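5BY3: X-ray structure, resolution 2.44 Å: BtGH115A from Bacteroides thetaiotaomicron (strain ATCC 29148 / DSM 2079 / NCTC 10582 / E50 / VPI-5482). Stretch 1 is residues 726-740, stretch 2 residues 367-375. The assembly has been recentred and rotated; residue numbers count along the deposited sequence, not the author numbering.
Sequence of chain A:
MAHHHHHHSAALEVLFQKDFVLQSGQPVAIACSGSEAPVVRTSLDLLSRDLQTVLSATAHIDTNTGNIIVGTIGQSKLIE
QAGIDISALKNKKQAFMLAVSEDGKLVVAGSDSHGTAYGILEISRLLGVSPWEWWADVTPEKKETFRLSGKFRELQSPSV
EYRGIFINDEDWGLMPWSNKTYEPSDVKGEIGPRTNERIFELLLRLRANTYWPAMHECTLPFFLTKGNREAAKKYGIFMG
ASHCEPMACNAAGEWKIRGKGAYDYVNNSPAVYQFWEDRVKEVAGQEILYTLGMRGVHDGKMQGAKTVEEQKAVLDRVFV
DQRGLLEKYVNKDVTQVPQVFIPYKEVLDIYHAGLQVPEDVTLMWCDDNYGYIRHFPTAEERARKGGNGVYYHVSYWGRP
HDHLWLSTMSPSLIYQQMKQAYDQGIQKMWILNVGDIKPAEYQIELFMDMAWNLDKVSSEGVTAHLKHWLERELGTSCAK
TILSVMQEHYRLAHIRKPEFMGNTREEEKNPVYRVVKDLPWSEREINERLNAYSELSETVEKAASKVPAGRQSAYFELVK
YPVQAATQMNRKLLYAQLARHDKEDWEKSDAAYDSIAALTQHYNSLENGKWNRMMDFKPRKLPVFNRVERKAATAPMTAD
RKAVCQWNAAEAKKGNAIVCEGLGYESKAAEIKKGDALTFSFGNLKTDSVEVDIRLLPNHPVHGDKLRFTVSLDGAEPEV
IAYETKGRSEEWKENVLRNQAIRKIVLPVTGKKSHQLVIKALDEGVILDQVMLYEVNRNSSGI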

ATOM      1  N   LYS A 726      14.385  15.706   8.694  1.00 49.16           N
ATOM      2  CA  LYS A 726      13.496  16.807   8.302  1.00 55.84           C
ATOM      3  C   LYS A 726      13.488  16.904   6.798  1.00 52.08           C
ATOM      4  O   LYS A 726      14.544  16.860   6.170  1.00 56.84           O
ATOM      5  CB  LYS A 726      13.975  18.168   8.883  1.00 65.57           C
ATOM      6  CG  LYS A 726      14.056  18.295  10.415  1.00 72.82           C
ATOM      7  CD  LYS A 726      12.683  18.225  11.094  1.00 77.99           C
ATOM      8  CE  LYS A 726      12.810  18.181  12.611  1.00 82.31           C
ATOM      9  NZ  LYS A 726      11.769  17.285  13.186  1.00 70.41           N
ATOM     10  N   GLY A 727      12.302  17.053   6.218  1.00 45.74           N
ATOM     11  CA  GLY A 727      12.160  17.094   4.787  1.00 42.40           C
ATOM     12  C   GLY A 727      12.857  15.943   4.067  1.00 47.16           C
ATOM     13  O   GLY A 727      12.997  14.813   4.594  1.00 52.07           O
ATOM     14  N   ARG A 728      13.259  16.220   2.840  1.00 39.79           N
ATOM     15  CA  ARG A 728      13.921  15.234   2.013  1.00 37.55           C
ATOM     16  C   ARG A 728      15.425  15.556   1.894  1.00 38.01           C
ATOM     17  O   ARG A 728      15.921  15.861   0.809  1.00 41.05           O
ATOM     18  CB  ARG A 728      13.238  15.164   0.650  1.00 39.33           C
ATOM     19  CG  ARG A 728      11.706  15.211   0.723  1.00 42.12           C
ATOM     20  CD  ARG A 728      10.985  14.433  -0.359  1.00 39.78           C
ATOM     21  NE  ARG A 728      11.199  14.982  -1.709  1.00 50.45           N
ATOM     22  CZ  ARG A 728      10.543  16.013  -2.226  1.00 51.97           C
ATOM     23  NH1 ARG A 728       9.635  16.663  -1.504  1.00 70.37           N
ATOM     24  NH2 ARG A 728      10.800  16.430  -3.442  1.00 49.85           N
ATOM     25  N   SER A 729      16.115  15.456   3.023  1.00 33.30           N
ATOM     26  CA  SER A 729      17.538  15.720   3.162  1.00 38.68           C
ATOM     27  C   SER A 729      18.392  14.560   2.688  1.00 39.47           C
ATOM     28  O   SER A 729      17.885  13.494   2.382  1.00 40.21           O
ATOM     29  CB  SER A 729      17.844  15.912   4.649  1.00 42.47           C
ATOM     30  OG  SER A 729      17.382  14.791   5.388  1.00 44.59           O
ATOM     31  N   GLU A 730      19.693  14.772   2.661  1.00 39.89           N
ATOM     32  CA  GLU A 730      20.656  13.730   2.313  1.00 45.58           C
ATOM     33  C   GLU A 730      20.521  12.468   3.218  1.00 49.03           C
ATOM     34  O   GLU A 730      20.467  11.338   2.700  1.00 47.11           O
ATOM     35  CB  GLU A 730      22.079  14.319   2.369  1.00 48.84           C
ATOM     36  CG  GLU A 730      23.190  13.418   1.845  1.00 58.71           C
ATOM     37  CD  GLU A 730      22.961  12.988   0.405  1.00 60.53           C
ATOM     38  OE1 GLU A 730      22.423  13.799  -0.394  1.00 55.70           O
ATOM     39  OE2 GLU A 730      23.306  11.829   0.087  1.00 62.12           O
ATOM     40  N   GLU A 731      20.427  12.667   4.542  1.00 43.01           N
ATOM     41  CA  GLU A 731      20.227  11.578   5.489  1.00 39.46           C
ATOM     42  C   GLU A 731      18.911  10.820   5.310  1.00 41.90           C
ATOM     43  O   GLU A 731      18.890   9.587   5.394  1.00 40.53           O
ATOM     44  CB  GLU A 731      20.333  12.051   6.932  1.00 40.95           C
ATOM     45  CG  GLU A 731      20.503  10.927   7.925  1.00 34.28           C
ATOM     46  CD  GLU A 731      20.757  11.440   9.319  1.00 42.71           C
ATOM     47  OE1 GLU A 731      19.809  11.892  10.029  1.00 40.55           O
ATOM     48  OE2 GLU A 731      21.932  11.359   9.715  1.00 46.46           O
ATOM     49  N   TRP A 732      17.826  11.548   5.082  1.00 39.74           N
ATOM     50  CA  TRP A 732      16.555  10.928   4.808  1.00 37.22           C
ATOM     51  C   TRP A 732      16.640  10.062   3.523  1.00 39.19           C
ATOM     52  O   TRP A 732      15.981   9.027   3.425  1.00 39.82           O
ATOM     53  CB  TRP A 732      15.422  11.965   4.741  1.00 35.97           C
ATOM     54  CG  TRP A 732      14.111  11.348   4.290  1.00 38.10           C
ATOM     55  CD1 TRP A 732      13.156  10.732   5.072  1.00 34.51           C
ATOM     56  CD2 TRP A 732      13.663  11.203   2.932  1.00 38.67           C
ATOM     57  NE1 TRP A 732      12.119  10.249   4.274  1.00 34.66           N
ATOM     58  CE2 TRP A 732      12.407  10.528   2.965  1.00 37.17           C
ATOM     59  CE3 TRP A 732      14.181  11.607   1.694  1.00 38.84           C
ATOM     60  CZ2 TRP A 732      11.665  10.272   1.807  1.00 34.67           C
ATOM     61  CZ3 TRP A 732      13.447  11.306   0.543  1.00 36.12           C
ATOM     62  CH2 TRP A 732      12.213  10.646   0.617  1.00 31.07           C
ATOM     63  N   LYS A 733      17.469  10.468   2.572  1.00 40.37           N
ATOM     64  CA  LYS A 733      17.550   9.774   1.285  1.00 40.58           C
ATOM     65  C   LYS A 733      18.245   8.448   1.530  1.00 38.45           C
ATOM     66  O   LYS A 733      17.784   7.421   1.084  1.00 39.64           O
ATOM     67  CB  LYS A 733      18.315  10.610   0.239  1.00 40.22           C
ATOM     68  CG  LYS A 733      17.452  11.662  -0.453  1.00 40.07           C
ATOM     69  CD  LYS A 733      18.304  12.583  -1.308  1.00 37.23           C
ATOM     70  CE  LYS A 733      17.481  13.701  -1.954  1.00 32.77           C
ATOM     71  NZ  LYS A 733      18.386  14.650  -2.681  1.00 31.33           N
ATOM     72  N   GLU A 734      19.352   8.515   2.251  1.00 40.06           N
ATOM     73  CA  GLU A 734      20.097   7.381   2.741  1.00 40.82           C
ATOM     74  C   GLU A 734      19.173   6.468   3.533  1.00 39.66           C
ATOM     75  O   GLU A 734      19.156   5.260   3.290  1.00 38.23           O
ATOM     76  CB  GLU A 734      21.248   7.878   3.633  1.00 46.17           C
ATOM     77  CG  GLU A 734      22.648   7.806   3.049  1.00 56.88           C
ATOM     78  CD  GLU A 734      22.684   8.005   1.543  1.00 71.01           C
ATOM     79  OE1 GLU A 734      22.435   9.141   1.102  1.00 91.30           O
ATOM     80  OE2 GLU A 734      22.958   7.035   0.798  1.00 68.99           O
ATOM     81  N   ASN A 735      18.413   7.054   4.465  1.00 36.31           N
ATOM     82  CA  ASN A 735      17.565   6.302   5.372  1.00 32.79           C
ATOM     83  C   ASN A 735      16.610   5.406   4.568  1.00 33.86           C
ATOM     84  O   ASN A 735      16.600   4.224   4.769  1.00 40.47           O
ATOM     85  CB  ASN A 735      16.760   7.239   6.297  1.00 31.92           C
ATOM     86  CG  ASN A 735      17.554   7.725   7.543  1.00 32.01           C
ATOM     87  OD1 ASN A 735      18.768   7.471   7.713  1.00 30.85           O
ATOM     88  ND2 ASN A 735      16.841   8.437   8.432  1.00 27.16           N
ATOM     89  N   VAL A 736      15.822   5.957   3.659  1.00 33.58           N
ATOM     90  CA  VAL A 736      14.746   5.193   3.018  1.00 34.62           C
ATOM     91  C   VAL A 736      15.212   4.165   1.968  1.00 36.51           C
ATOM     92  O   VAL A 736      14.518   3.210   1.705  1.00 37.26           O
ATOM     93  CB  VAL A 736      13.691   6.130   2.401  1.00 36.88           C
ATOM     94  CG1 VAL A 736      13.003   6.933   3.495  1.00 31.46           C
ATOM     95  CG2 VAL A 736      14.308   7.054   1.351  1.00 34.84           C
ATOM     96  N   LEU A 737      16.390   4.368   1.379  1.00 39.42           N
ATOM     97  CA  LEU A 737      16.964   3.403   0.456  1.00 40.11           C
ATOM     98  C   LEU A 737      17.359   2.083   1.157  1.00 41.83           C
ATOM     99  O   LEU A 737      17.214   1.005   0.566  1.00 41.09           O
ATOM    100  CB  LEU A 737      18.201   3.994  -0.253  1.00 37.52           C
ATOM    101  CG  LEU A 737      18.027   4.966  -1.442  1.00 42.73           C
ATOM    102  CD1 LEU A 737      19.340   5.611  -1.924  1.00 39.36           C
ATOM    103  CD2 LEU A 737      17.298   4.365  -2.644  1.00 38.73           C
ATOM    104  N   ARG A 738      17.873   2.187   2.386  1.00 34.93           N
ATOM    105  CA  ARG A 738      18.415   1.055   3.130  1.00 36.78           C
ATOM    106  C   ARG A 738      17.482   0.602   4.260  1.00 35.31           C
ATOM    107  O   ARG A 738      17.756  -0.378   4.948  1.00 32.79           O
ATOM    108  CB  ARG A 738      19.826   1.383   3.684  1.00 34.52           C
ATOM    109  CG  ARG A 738      19.804   2.397   4.793  1.00 36.29           C
ATOM    110  CD  ARG A 738      21.156   2.983   5.088  1.00 33.91           C
ATOM    111  NE  ARG A 738      20.901   4.089   5.967  1.00 37.04           N
ATOM    112  CZ  ARG A 738      21.695   5.148   6.139  1.00 38.72           C
ATOM    113  NH1 ARG A 738      22.865   5.251   5.496  1.00 33.38           N
ATOM    114  NH2 ARG A 738      21.290   6.102   6.966  1.00 30.67           N
ATOM    115  N   ASN A 739      16.385   1.339   4.435  1.00 37.39           N
ATOM    116  CA  ASN A 739      15.460   1.181   5.554  1.00 38.94           C
ATOM    117  C   ASN A 739      16.167   1.055   6.923  1.00 41.48           C
ATOM    118  O   ASN A 739      15.759   0.268   7.774  1.00 44.41           O
ATOM    119  CB  ASN A 739      14.503   0.017   5.302  1.00 33.87           C
ATOM    120  CG  ASN A 739      13.501   0.333   4.230  1.00 36.87           C
ATOM    121  OD1 ASN A 739      12.634   1.219   4.383  1.00 34.64           O
ATOM    122  ND2 ASN A 739      13.631  -0.356   3.106  1.00 35.50           N
ATOM    123  N   GLN A 740      17.226   1.823   7.127  1.00 37.55           N
ATOM    124  CA  GLN A 740      17.737   2.011   8.485  1.00 43.31           C
ATOM    125  C   GLN A 740      18.251   3.420   8.658  1.00 46.33           C
ATOM    126  O   GLN A 740      18.996   3.923   7.783  1.00 46.41           O
ATOM    127  CB  GLN A 740      18.900   1.063   8.812  1.00 39.80           C
ATOM    128  CG  GLN A 740      18.591  -0.415   8.816  1.00 36.43           C
ATOM    129  CD  GLN A 740      19.746  -1.240   9.286  1.00 36.11           C
ATOM    130  OE1 GLN A 740      20.881  -1.013   8.894  1.00 43.92           O
ATOM    131  NE2 GLN A 740      19.470  -2.196  10.147  1.00 33.03           N
TER
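Stretch 2 367-375: DDNYGYIRH

What fixes the irregular stretch 2 to stretch 1? Two short hydrogen bonds do: Trp-732 NE1 donates to Asp-368 OD2 at 2.7 Å, near the plane of the indole, and Tyr-372 OH donates to Asn-739 OD1, also at 2.7 Å. Asn-739 leaves the helix with positive phi; its CA-to-CB bond points sideways, yet its amide end reaches the tyrosine.

How does Asp-368 shape its own chain? Its OD1 accepts from Tyr-370 N at 3.0 Å and from Tyr-372 N at 3.1 Å, so one carboxylate both folds the turn and holds the indole.

What does Arg-374 add? Its NH2 gives Gly-727 O a weak hydrogen bond of 3.3 Å, and water 2 also bridges Arg-374 NH1 and Gly-727 O. The guanidinium also makes an off-centre cation-pi contact, with Arg-374 NH2 over one indole face, 3.6 Å from Trp-732 CE2.

Where do the chains pack? Val-736 and Tyr-370 bring their CA atoms to 6.4 Å, and Val-736 CG2 lies over the Tyr-370 face, 4.0 Å from the ring centroid. Trp-732 CH2 meets Tyr-370 CE1 at 3.9 Å, the ring planes being 83° apart. From Asp-368 to Tyr-372 the contacts move from Trp-732 past Val-736 to Asn-739, and Arg-374 then returns to Gly-727. Stretch 2 has no regular helix or strand and no crossing angle.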

ATOM      1  N   ASP A 367       2.476   9.558   3.952  1.00 44.61           N
ATOM      2  CA  ASP A 367       3.752   8.902   4.228  1.00 41.01           C
ATOM      3  C   ASP A 367       4.817   9.622   3.394  1.00 38.82           C
ATOM      4  O   ASP A 367       4.463  10.489   2.629  1.00 35.45           O
ATOM      5  CB  ASP A 367       3.667   7.404   3.925  1.00 45.83           C
ATOM      6  CG  ASP A 367       3.746   7.077   2.414  1.00 47.78           C
ATOM      7  OD1 ASP A 367       3.839   7.976   1.527  1.00 46.96           O
ATOM      8  OD2 ASP A 367       3.735   5.876   2.119  1.00 46.95           O
ATOM      9  N   ASP A 368       6.099   9.252   3.529  1.00 37.61           N
ATOM     10  CA  ASP A 368       7.191   9.960   2.859  1.00 32.54           C
ATOM     11  C   ASP A 368       7.535   9.287   1.520  1.00 35.47           C
ATOM     12  O   ASP A 368       8.653   9.386   1.023  1.00 34.63           O
ATOM     13  CB  ASP A 368       8.403   9.996   3.790  1.00 32.33           C
ATOM     14  CG  ASP A 368       8.978   8.582   4.113  1.00 38.60           C
ATOM     15  OD1 ASP A 368       8.378   7.535   3.757  1.00 36.98           O
ATOM     16  OD2 ASP A 368      10.069   8.526   4.726  1.00 42.11           O
ATOM     17  N   ASN A 369       6.558   8.573   0.981  1.00 36.41           N
ATOM     18  CA  ASN A 369       6.657   7.843  -0.262  1.00 39.61           C
ATOM     19  C   ASN A 369       7.354   6.500  -0.131  1.00 40.68           C
ATOM     20  O   ASN A 369       7.337   5.714  -1.086  1.00 40.92           O
ATOM     21  CB  ASN A 369       7.304   8.689  -1.383  1.00 43.72           C
ATOM     22  CG  ASN A 369       6.762  10.119  -1.444  1.00 46.38           C
ATOM     23  OD1 ASN A 369       7.538  11.090  -1.369  1.00 52.87           O
ATOM     24  ND2 ASN A 369       5.453  10.255  -1.580  1.00 40.66           N
ATOM     25  N   TYR A 370       7.979   6.245   1.026  1.00 39.00           N
ATOM     26  CA  TYR A 370       8.625   4.963   1.281  1.00 31.91           C
ATOM     27  C   TYR A 370       7.997   4.253   2.474  1.00 35.23           C
ATOM     28  O   TYR A 370       8.635   3.412   3.132  1.00 38.69           O
ATOM     29  CB  TYR A 370      10.138   5.128   1.344  1.00 33.21           C
ATOM     30  CG  TYR A 370      10.737   5.708   0.051  1.00 38.84           C
ATOM     31  CD1 TYR A 370      10.542   7.041  -0.310  1.00 39.61           C
ATOM     32  CD2 TYR A 370      11.495   4.904  -0.831  1.00 43.67           C
ATOM     33  CE1 TYR A 370      11.074   7.551  -1.493  1.00 44.09           C
ATOM     34  CE2 TYR A 370      12.034   5.412  -2.027  1.00 39.22           C
ATOM     35  CZ  TYR A 370      11.819   6.721  -2.349  1.00 39.41           C
ATOM     36  OH  TYR A 370      12.327   7.224  -3.509  1.00 39.57           O
ATOM     37  N   GLY A 371       6.715   4.544   2.716  1.00 33.03           N
ATOM     38  CA  GLY A 371       5.923   3.811   3.707  1.00 34.01           C
ATOM     39  C   GLY A 371       6.154   4.208   5.166  1.00 39.32           C
ATOM     40  O   GLY A 371       5.782   3.457   6.097  1.00 36.17           O
ATOM     41  N   TYR A 372       6.778   5.378   5.365  1.00 34.03           N
ATOM     42  CA  TYR A 372       6.893   6.013   6.689  1.00 34.08           C
ATOM     43  C   TYR A 372       6.034   7.256   6.817  1.00 34.74           C
ATOM     44  O   TYR A 372       6.323   8.309   6.216  1.00 36.85           O
ATOM     45  CB  TYR A 372       8.343   6.354   7.007  1.00 33.52           C
ATOM     46  CG  TYR A 372       9.247   5.141   6.972  1.00 36.50           C
ATOM     47  CD1 TYR A 372       9.260   4.211   8.036  1.00 33.62           C
ATOM     48  CD2 TYR A 372      10.069   4.891   5.851  1.00 34.01           C
ATOM     49  CE1 TYR A 372      10.106   3.093   8.012  1.00 29.77           C
ATOM     50  CE2 TYR A 372      10.890   3.774   5.815  1.00 32.90           C
ATOM     51  CZ  TYR A 372      10.906   2.883   6.885  1.00 32.83           C
ATOM     52  OH  TYR A 372      11.765   1.814   6.822  1.00 32.39           O
ATOM     53  N   ILE A 373       4.963   7.121   7.593  1.00 38.64           N
ATOM     54  CA  ILE A 373       3.988   8.221   7.828  1.00 37.89           C
ATOM     55  C   ILE A 373       4.654   9.472   8.428  1.00 39.24           C
ATOM     56  O   ILE A 373       5.304   9.383   9.483  1.00 36.19           O
ATOM     57  CB  ILE A 373       2.786   7.713   8.664  1.00 35.56           C
ATOM     58  CG1 ILE A 373       2.053   6.659   7.838  1.00 36.35           C
ATOM     59  CG2 ILE A 373       1.830   8.851   9.016  1.00 37.65           C
ATOM     60  CD1 ILE A 373       0.992   5.854   8.570  1.00 37.58           C
ATOM     61  N   ARG A 374       4.510  10.625   7.754  1.00 41.57           N
ATOM     62  CA  ARG A 374       5.174  11.874   8.224  1.00 42.52           C
ATOM     63  C   ARG A 374       4.486  12.508   9.467  1.00 49.22           C
ATOM     64  O   ARG A 374       5.153  13.061  10.341  1.00 44.40           O
ATOM     65  CB  ARG A 374       5.361  12.902   7.103  1.00 40.18           C
ATOM     66  CG  ARG A 374       6.351  12.502   6.001  1.00 41.32           C
ATOM     67  CD  ARG A 374       7.056  13.755   5.493  1.00 40.06           C
ATOM     68  NE  ARG A 374       8.093  13.504   4.507  1.00 33.73           N
ATOM     69  CZ  ARG A 374       9.391  13.458   4.765  1.00 38.28           C
ATOM     70  NH1 ARG A 374       9.855  13.638   6.014  1.00 41.56           N
ATOM     71  NH2 ARG A 374      10.236  13.227   3.776  1.00 32.38           N
ATOM     72  N   HIS A 375       3.160  12.412   9.561  1.00 47.64           N
ATOM     73  CA  HIS A 375       2.482  13.095  10.652  1.00 46.88           C
ATOM     74  C   HIS A 375       1.316  12.327  11.220  1.00 44.34           C
ATOM     75  O   HIS A 375       0.435  11.859  10.479  1.00 43.13           O
ATOM     76  CB  HIS A 375       2.048  14.522  10.251  1.00 49.92           C
ATOM     77  CG  HIS A 375       1.406  15.280  11.365  1.00 53.16           C
ATOM     78  ND1 HIS A 375       2.124  16.080  12.225  1.00 53.11           N
ATOM     79  CD2 HIS A 375       0.119  15.318  11.795  1.00 54.26           C
ATOM     80  CE1 HIS A 375       1.304  16.595  13.124  1.00 54.72           C
ATOM     81  NE2 HIS A 375       0.085  16.140  12.892  1.00 52.60           N
TER
HETATM   82  O   HOH W   1      10.592   1.643   2.840  1.00 33.84           O
HETATM   83  O   HOH W   2      12.176  13.590   7.011  1.00 33.16           O